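Local coordinates for actin depolymerization factor 2 (Plasmodium berghei, PDB 2XFA), which probably binds actin and promotes the disassembly of actin filaments in the malaria parasite, at residues 60-69 with 133-142. Residues are numbered along the deposited sequence; the frame is centred on the assembly and turned at random.
Sequences IMRIKNNLKN and DINEFEEELK
Phe137 reaches from helix 137-146 toward helix 56-65 and the turn after it and meets Leu67, Lys64 and Ile63, joining two helices that lie on the same face of the central mixed sheet of the ADF/cofilin fold. The short helical segments run nearer antiparallel than parallel, 135° between their directions, with axes 9.8 Å apart. The Phe137 side chain crosses that of Leu67 at about a right angle and takes Leu67 CD1 over one ring face, a CH-pi contact 3.8 Å from the centroid and displaced toward the rim. Lys64 CB approaches the ring obliquely, its chain sliding past the phenyl in the opposite direction, while the Ile60 carbonyl oxygen sits at the ring edge; Trp97 of strand 89-97 adds an edge-to-face partner. Farther along, the two branches of Ile60 touch different residues: CG2, anti to the backbone N, presses on Glu138 CG at 3.5 Å, and CG1 meets Leu141 CD1, whose side chain also touches strands 89-97 and 126-130. Glu138 lies alongside Met61, pointing the same way, with Glu138 OE1 3.7 Å from Met61 CB. At the other end, Ile134 CD1 lies against Leu67 CB and Lys64 CG, both at 4.0 Å. The Lys64 chain, bent at chi2 (-124°), carries NZ to a water that donates to Asn135 OD1 and so bridges the segments. The Asn69 amide uses both polar atoms: OD1 accepts from Ile134 N at 2.8 Å, the donor lying above the carbonyl plane, and ND2 donates to Asp133. Asp133, meanwhile, uses OD1 for an Asx turn to Asn135 N; its carboxylate and the Asn69 amide have almost perpendicular planes, and the Asn69 ND2 hydrogen bond reaches Asp133 OD2 from above the carboxylate plane, at 2.7 Å.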
ATOM      1  N   ILE A  60     -10.101   2.707  -2.927  1.00 38.53           N
ATOM      2  CA  ILE A  60      -9.412   3.820  -2.287  1.00 40.56           C
ATOM      3  C   ILE A  60     -10.136   4.223  -0.982  1.00 38.84           C
ATOM      4  O   ILE A  60      -9.493   4.457   0.043  1.00 34.67           O
ATOM      5  CB  ILE A  60      -9.349   5.034  -3.238  1.00 42.45           C
ATOM      6  CG1 ILE A  60      -8.428   4.742  -4.434  1.00 43.58           C
ATOM      7  CG2 ILE A  60      -8.903   6.290  -2.505  1.00 43.55           C
ATOM      8  CD1 ILE A  60      -8.647   5.705  -5.603  1.00 41.46           C
ATOM      9  N   MET A  61     -11.465   4.241  -1.015  1.00 36.90           N
ATOM     10  CA  MET A  61     -12.246   4.536   0.193  1.00 37.59           C
ATOM     11  C   MET A  61     -12.005   3.495   1.283  1.00 48.86           C
ATOM     12  O   MET A  61     -11.781   3.838   2.456  1.00 44.78           O
ATOM     13  CB  MET A  61     -13.727   4.646  -0.146  1.00 40.31           C
ATOM     14  CG  MET A  61     -14.620   4.925   1.035  1.00 70.81           C
ATOM     15  SD  MET A  61     -16.344   4.687   0.573  1.00122.77           S
ATOM     16  CE  MET A  61     -16.315   2.976   0.040  1.00131.47           C
ATOM     17  N   ARG A  62     -12.035   2.222   0.898  1.00 44.94           N
ATOM     18  CA  ARG A  62     -11.807   1.140   1.854  1.00 47.77           C
ATOM     19  C   ARG A  62     -10.403   1.187   2.455  1.00 43.25           C
ATOM     20  O   ARG A  62     -10.215   0.964   3.642  1.00 40.77           O
ATOM     21  CB  ARG A  62     -12.022  -0.207   1.173  1.00 58.85           C
ATOM     22  CG  ARG A  62     -13.426  -0.392   0.619  1.00 64.36           C
ATOM     23  CD  ARG A  62     -14.321  -1.073   1.611  1.00 72.01           C
ATOM     24  NE  ARG A  62     -14.205  -2.523   1.531  1.00 73.53           N
ATOM     25  CZ  ARG A  62     -15.106  -3.314   0.954  1.00 77.58           C
ATOM     26  NH1 ARG A  62     -16.201  -2.800   0.397  1.00 79.87           N
ATOM     27  NH2 ARG A  62     -14.912  -4.623   0.936  1.00 78.85           N
ATOM     28  N   ILE A  63      -9.407   1.471   1.627  1.00 36.23           N
ATOM     29  CA  ILE A  63      -8.049   1.588   2.135  1.00 35.57           C
ATOM     30  C   ILE A  63      -7.960   2.732   3.115  1.00 34.28           C
ATOM     31  O   ILE A  63      -7.375   2.591   4.172  1.00 36.11           O
ATOM     32  CB  ILE A  63      -7.026   1.838   1.020  1.00 32.77           C
ATOM     33  CG1 ILE A  63      -6.970   0.641   0.080  1.00 31.96           C
ATOM     34  CG2 ILE A  63      -5.661   2.077   1.613  1.00 30.97           C
ATOM     35  CD1 ILE A  63      -6.057   0.880  -1.124  1.00 33.77           C
ATOM     36  N   LYS A  64      -8.555   3.859   2.749  1.00 35.06           N
ATOM     37  CA  LYS A  64      -8.478   5.061   3.564  1.00 34.38           C
ATOM     38  C   LYS A  64      -9.063   4.819   4.957  1.00 37.70           C
ATOM     39  O   LYS A  64      -8.525   5.281   5.957  1.00 38.67           O
ATOM     40  CB  LYS A  64      -9.198   6.210   2.878  1.00 42.29           C
ATOM     41  CG  LYS A  64      -9.195   7.506   3.685  1.00 48.70           C
ATOM     42  CD  LYS A  64     -10.608   8.011   3.912  1.00 49.23           C
ATOM     43  CE  LYS A  64     -10.628   9.168   4.907  1.00 61.61           C
ATOM     44  NZ  LYS A  64     -12.010   9.694   5.134  1.00 75.14           N
ATOM     45  N   ASN A  65     -10.145   4.064   5.025  1.00 32.46           N
ATOM     46  CA  ASN A  65     -10.788   3.831   6.310  1.00 37.15           C
ATOM     47  C   ASN A  65      -9.916   2.992   7.235  1.00 33.35           C
ATOM     48  O   ASN A  65     -10.171   2.939   8.425  1.00 40.43           O
ATOM     49  CB  ASN A  65     -12.163   3.195   6.119  1.00 47.11           C
ATOM     50  CG  ASN A  65     -13.168   4.171   5.567  1.00 59.42           C
ATOM     51  OD1 ASN A  65     -13.089   5.368   5.842  1.00 61.82           O
ATOM     52  ND2 ASN A  65     -14.120   3.670   4.779  1.00 60.00           N
ATOM     53  N   ASN A  66      -8.872   2.365   6.686  1.00 31.04           N
ATOM     54  CA  ASN A  66      -7.902   1.604   7.494  1.00 38.49           C
ATOM     55  C   ASN A  66      -6.660   2.390   7.902  1.00 38.55           C
ATOM     56  O   ASN A  66      -5.774   1.846   8.557  1.00 41.76           O
ATOM     57  CB  ASN A  66      -7.410   0.353   6.752  1.00 35.03           C
ATOM     58  CG  ASN A  66      -8.489  -0.697   6.570  1.00 49.68           C
ATOM     59  OD1 ASN A  66      -8.994  -0.903   5.462  1.00 54.26           O
ATOM     60  ND2 ASN A  66      -8.846  -1.376   7.659  1.00 48.22           N
ATOM     61  N   LEU A  67      -6.582   3.652   7.505  1.00 35.55           N
ATOM     62  CA  LEU A  67      -5.401   4.465   7.774  1.00 32.44           C
ATOM     63  C   LEU A  67      -5.686   5.523   8.824  1.00 36.55           C
ATOM     64  O   LEU A  67      -6.841   5.847   9.077  1.00 38.25           O
ATOM     65  CB  LEU A  67      -4.935   5.141   6.476  1.00 29.44           C
ATOM     66  CG  LEU A  67      -4.615   4.122   5.369  1.00 31.00           C
ATOM     67  CD1 LEU A  67      -4.250   4.833   4.064  1.00 27.03           C
ATOM     68  CD2 LEU A  67      -3.488   3.178   5.820  1.00 26.68           C
ATOM     69  N   LYS A  68      -4.639   6.089   9.418  1.00 35.56           N
ATOM     70  CA  LYS A  68      -4.823   7.177  10.392  1.00 38.00           C
ATOM     71  C   LYS A  68      -3.829   8.288  10.122  1.00 32.68           C
ATOM     72  O   LYS A  68      -2.806   8.072   9.501  1.00 32.77           O
ATOM     73  CB  LYS A  68      -4.598   6.664  11.815  1.00 37.61           C
ATOM     74  CG  LYS A  68      -5.432   5.445  12.187  1.00 45.80           C
ATOM     75  CD  LYS A  68      -5.338   5.157  13.693  1.00 61.44           C
ATOM     76  CE  LYS A  68      -6.380   4.134  14.144  1.00 73.04           C
ATOM     77  NZ  LYS A  68      -6.299   3.866  15.614  1.00 83.12           N
ATOM     78  N   ASN A  69      -4.104   9.465  10.648  1.00 32.20           N
ATOM     79  CA  ASN A  69      -3.215  10.593  10.465  1.00 32.22           C
ATOM     80  C   ASN A  69      -1.923  10.452  11.260  1.00 41.39           C
ATOM     81  O   ASN A  69      -1.036  11.271  11.151  1.00 42.85           O
ATOM     82  CB  ASN A  69      -3.920  11.830  10.957  1.00 36.08           C
ATOM     83  CG  ASN A  69      -4.021  12.879   9.917  1.00 42.73           C
ATOM     84  OD1 ASN A  69      -3.622  12.669   8.752  1.00 36.71           O
ATOM     85  ND2 ASN A  69      -4.570  14.023  10.305  1.00 41.51           N
ATOM     86  N   ASP A 133      -2.587  15.140   4.524  1.00 40.40           N
ATOM     87  CA  ASP A 133      -3.469  14.845   5.657  1.00 35.27           C
ATOM     88  C   ASP A 133      -4.436  13.738   5.248  1.00 38.48           C
ATOM     89  O   ASP A 133      -4.824  13.638   4.069  1.00 38.27           O
ATOM     90  CB  ASP A 133      -4.267  16.092   6.095  1.00 35.95           C
ATOM     91  CG  ASP A 133      -5.020  15.859   7.414  1.00 50.13           C
ATOM     92  OD1 ASP A 133      -6.192  15.426   7.374  1.00 52.10           O
ATOM     93  OD2 ASP A 133      -4.419  16.066   8.487  1.00 46.05           O
ATOM     94  N   ILE A 134      -4.860  12.930   6.218  1.00 37.60           N
ATOM     95  CA  ILE A 134      -5.812  11.866   5.951  1.00 25.66           C
ATOM     96  C   ILE A 134      -7.049  12.371   5.176  1.00 29.70           C
ATOM     97  O   ILE A 134      -7.609  11.614   4.393  1.00 40.20           O
ATOM     98  CB  ILE A 134      -6.299  11.170   7.228  1.00 36.86           C
ATOM     99  CG1 ILE A 134      -7.160   9.969   6.859  1.00 39.33           C
ATOM    100  CG2 ILE A 134      -7.160  12.121   8.082  1.00 37.85           C
ATOM    101  CD1 ILE A 134      -6.406   8.884   6.167  1.00 39.01           C
ATOM    102  N   ASN A 135      -7.485  13.615   5.431  1.00 30.60           N
ATOM    103  CA  ASN A 135      -8.603  14.235   4.702  1.00 33.60           C
ATOM    104  C   ASN A 135      -8.434  14.355   3.180  1.00 49.95           C
ATOM    105  O   ASN A 135      -9.424  14.492   2.449  1.00 43.80           O
ATOM    106  CB  ASN A 135      -8.885  15.643   5.235  1.00 36.64           C
ATOM    107  CG  ASN A 135      -9.519  15.616   6.597  1.00 56.70           C
ATOM    108  OD1 ASN A 135     -10.030  14.579   7.036  1.00 46.83           O
ATOM    109  ND2 ASN A 135      -9.481  16.746   7.283  1.00 58.93           N
ATOM    110  N   GLU A 136      -7.193  14.350   2.700  1.00 49.78           N
ATOM    111  CA  GLU A 136      -6.969  14.473   1.257  1.00 55.06           C
ATOM    112  C   GLU A 136      -6.427  13.184   0.647  1.00 42.59           C
ATOM    113  O   GLU A 136      -6.271  13.100  -0.559  1.00 42.84           O
ATOM    114  CB  GLU A 136      -6.040  15.641   0.924  1.00 62.00           C
ATOM    115  CG  GLU A 136      -6.605  16.998   1.261  1.00 76.99           C
ATOM    116  CD  GLU A 136      -5.845  17.664   2.385  1.00 93.60           C
ATOM    117  OE1 GLU A 136      -6.493  18.088   3.366  1.00100.15           O
ATOM    118  OE2 GLU A 136      -4.598  17.748   2.293  1.00 97.43           O
ATOM    119  N   PHE A 137      -6.170  12.180   1.485  1.00 36.57           N
ATOM    120  CA  PHE A 137      -5.670  10.902   0.994  1.00 38.90           C
ATOM    121  C   PHE A 137      -6.412  10.494  -0.296  1.00 38.59           C
ATOM    122  O   PHE A 137      -5.818  10.297  -1.340  1.00 37.79           O
ATOM    123  CB  PHE A 137      -5.804   9.809   2.062  1.00 27.91           C
ATOM    124  CG  PHE A 137      -5.302   8.447   1.608  1.00 38.45           C
ATOM    125  CD1 PHE A 137      -6.175   7.491   1.118  1.00 40.77           C
ATOM    126  CD2 PHE A 137      -3.952   8.144   1.650  1.00 36.84           C
ATOM    127  CE1 PHE A 137      -5.716   6.239   0.683  1.00 35.69           C
ATOM    128  CE2 PHE A 137      -3.479   6.897   1.213  1.00 37.14           C
ATOM    129  CZ  PHE A 137      -4.375   5.944   0.738  1.00 36.91           C
ATOM    130  N   GLU A 138      -7.724  10.404  -0.199  1.00 37.16           N
ATOM    131  CA  GLU A 138      -8.571   9.840  -1.239  1.00 46.64           C
ATOM    132  C   GLU A 138      -8.481  10.641  -2.525  1.00 44.29           C
ATOM    133  O   GLU A 138      -8.375  10.068  -3.599  1.00 42.57           O
ATOM    134  CB  GLU A 138     -10.017   9.803  -0.731  1.00 61.16           C
ATOM    135  CG  GLU A 138     -10.976   8.904  -1.479  1.00 78.28           C
ATOM    136  CD  GLU A 138     -12.377   8.903  -0.838  1.00 93.45           C
ATOM    137  OE1 GLU A 138     -12.590   8.149   0.140  1.00 91.16           O
ATOM    138  OE2 GLU A 138     -13.261   9.662  -1.306  1.00 97.16           O
ATOM    139  N   GLU A 139      -8.514  11.965  -2.424  1.00 37.46           N
ATOM    140  CA  GLU A 139      -8.437  12.793  -3.627  1.00 48.58           C
ATOM    141  C   GLU A 139      -7.036  12.784  -4.234  1.00 34.23           C
ATOM    142  O   GLU A 139      -6.859  12.787  -5.443  1.00 37.51           O
ATOM    143  CB  GLU A 139      -8.867  14.231  -3.324  1.00 59.59           C
ATOM    144  CG  GLU A 139      -8.685  15.156  -4.517  1.00 71.81           C
ATOM    145  CD  GLU A 139      -9.475  16.460  -4.411  1.00 86.22           C
ATOM    146  OE1 GLU A 139      -9.626  16.986  -3.281  1.00 82.38           O
ATOM    147  OE2 GLU A 139      -9.929  16.961  -5.474  1.00 86.73           O
ATOM    148  N   GLU A 140      -6.029  12.762  -3.377  1.00 46.70           N
ATOM    149  CA  GLU A 140      -4.664  12.803  -3.849  1.00 49.02           C
ATOM    150  C   GLU A 140      -4.310  11.503  -4.573  1.00 43.72           C
ATOM    151  O   GLU A 140      -3.764  11.525  -5.663  1.00 39.09           O
ATOM    152  CB  GLU A 140      -3.701  13.059  -2.687  1.00 53.25           C
ATOM    153  CG  GLU A 140      -2.478  13.842  -3.112  1.00 61.51           C
ATOM    154  CD  GLU A 140      -1.618  14.307  -1.949  1.00 69.41           C
ATOM    155  OE1 GLU A 140      -1.743  15.494  -1.547  1.00 69.85           O
ATOM    156  OE2 GLU A 140      -0.801  13.490  -1.461  1.00 64.57           O
ATOM    157  N   LEU A 141      -4.618  10.364  -3.968  1.00 37.64           N
ATOM    158  CA  LEU A 141      -4.298   9.098  -4.620  1.00 31.54           C
ATOM    159  C   LEU A 141      -4.985   9.019  -5.981  1.00 33.82           C
ATOM    160  O   LEU A 141      -4.377   8.593  -6.955  1.00 35.68           O
ATOM    161  CB  LEU A 141      -4.732   7.909  -3.782  1.00 31.86           C
ATOM    162  CG  LEU A 141      -3.923   6.628  -3.573  1.00 40.94           C
ATOM    163  CD1 LEU A 141      -4.886   5.480  -3.294  1.00 43.87           C
ATOM    164  CD2 LEU A 141      -2.950   6.288  -4.672  1.00 39.92           C
ATOM    165  N   LYS A 142      -6.259   9.406  -6.034  1.00 35.67           N
ATOM    166  CA  LYS A 142      -6.985   9.393  -7.305  1.00 39.52           C
ATOM    167  C   LYS A 142      -6.290  10.283  -8.347  1.00 36.73           C
ATOM    168  O   LYS A 142      -6.030   9.844  -9.473  1.00 41.67           O
ATOM    169  CB  LYS A 142      -8.461   9.777  -7.104  1.00 44.92           C
ATOM    170  CG  LYS A 142      -9.326   9.548  -8.332  1.00 61.60           C
ATOM    171  CD  LYS A 142     -10.818   9.677  -7.984  1.00 77.32           C
ATOM    172  CE  LYS A 142     -11.700   9.730  -9.233  1.00 83.41           C
ATOM    173  NZ  LYS A 142     -11.475   8.571 -10.155  1.00 85.45           N
TER
HETATM  174  O   HOH W   1     -11.116  11.908   6.559  1.00 57.60           O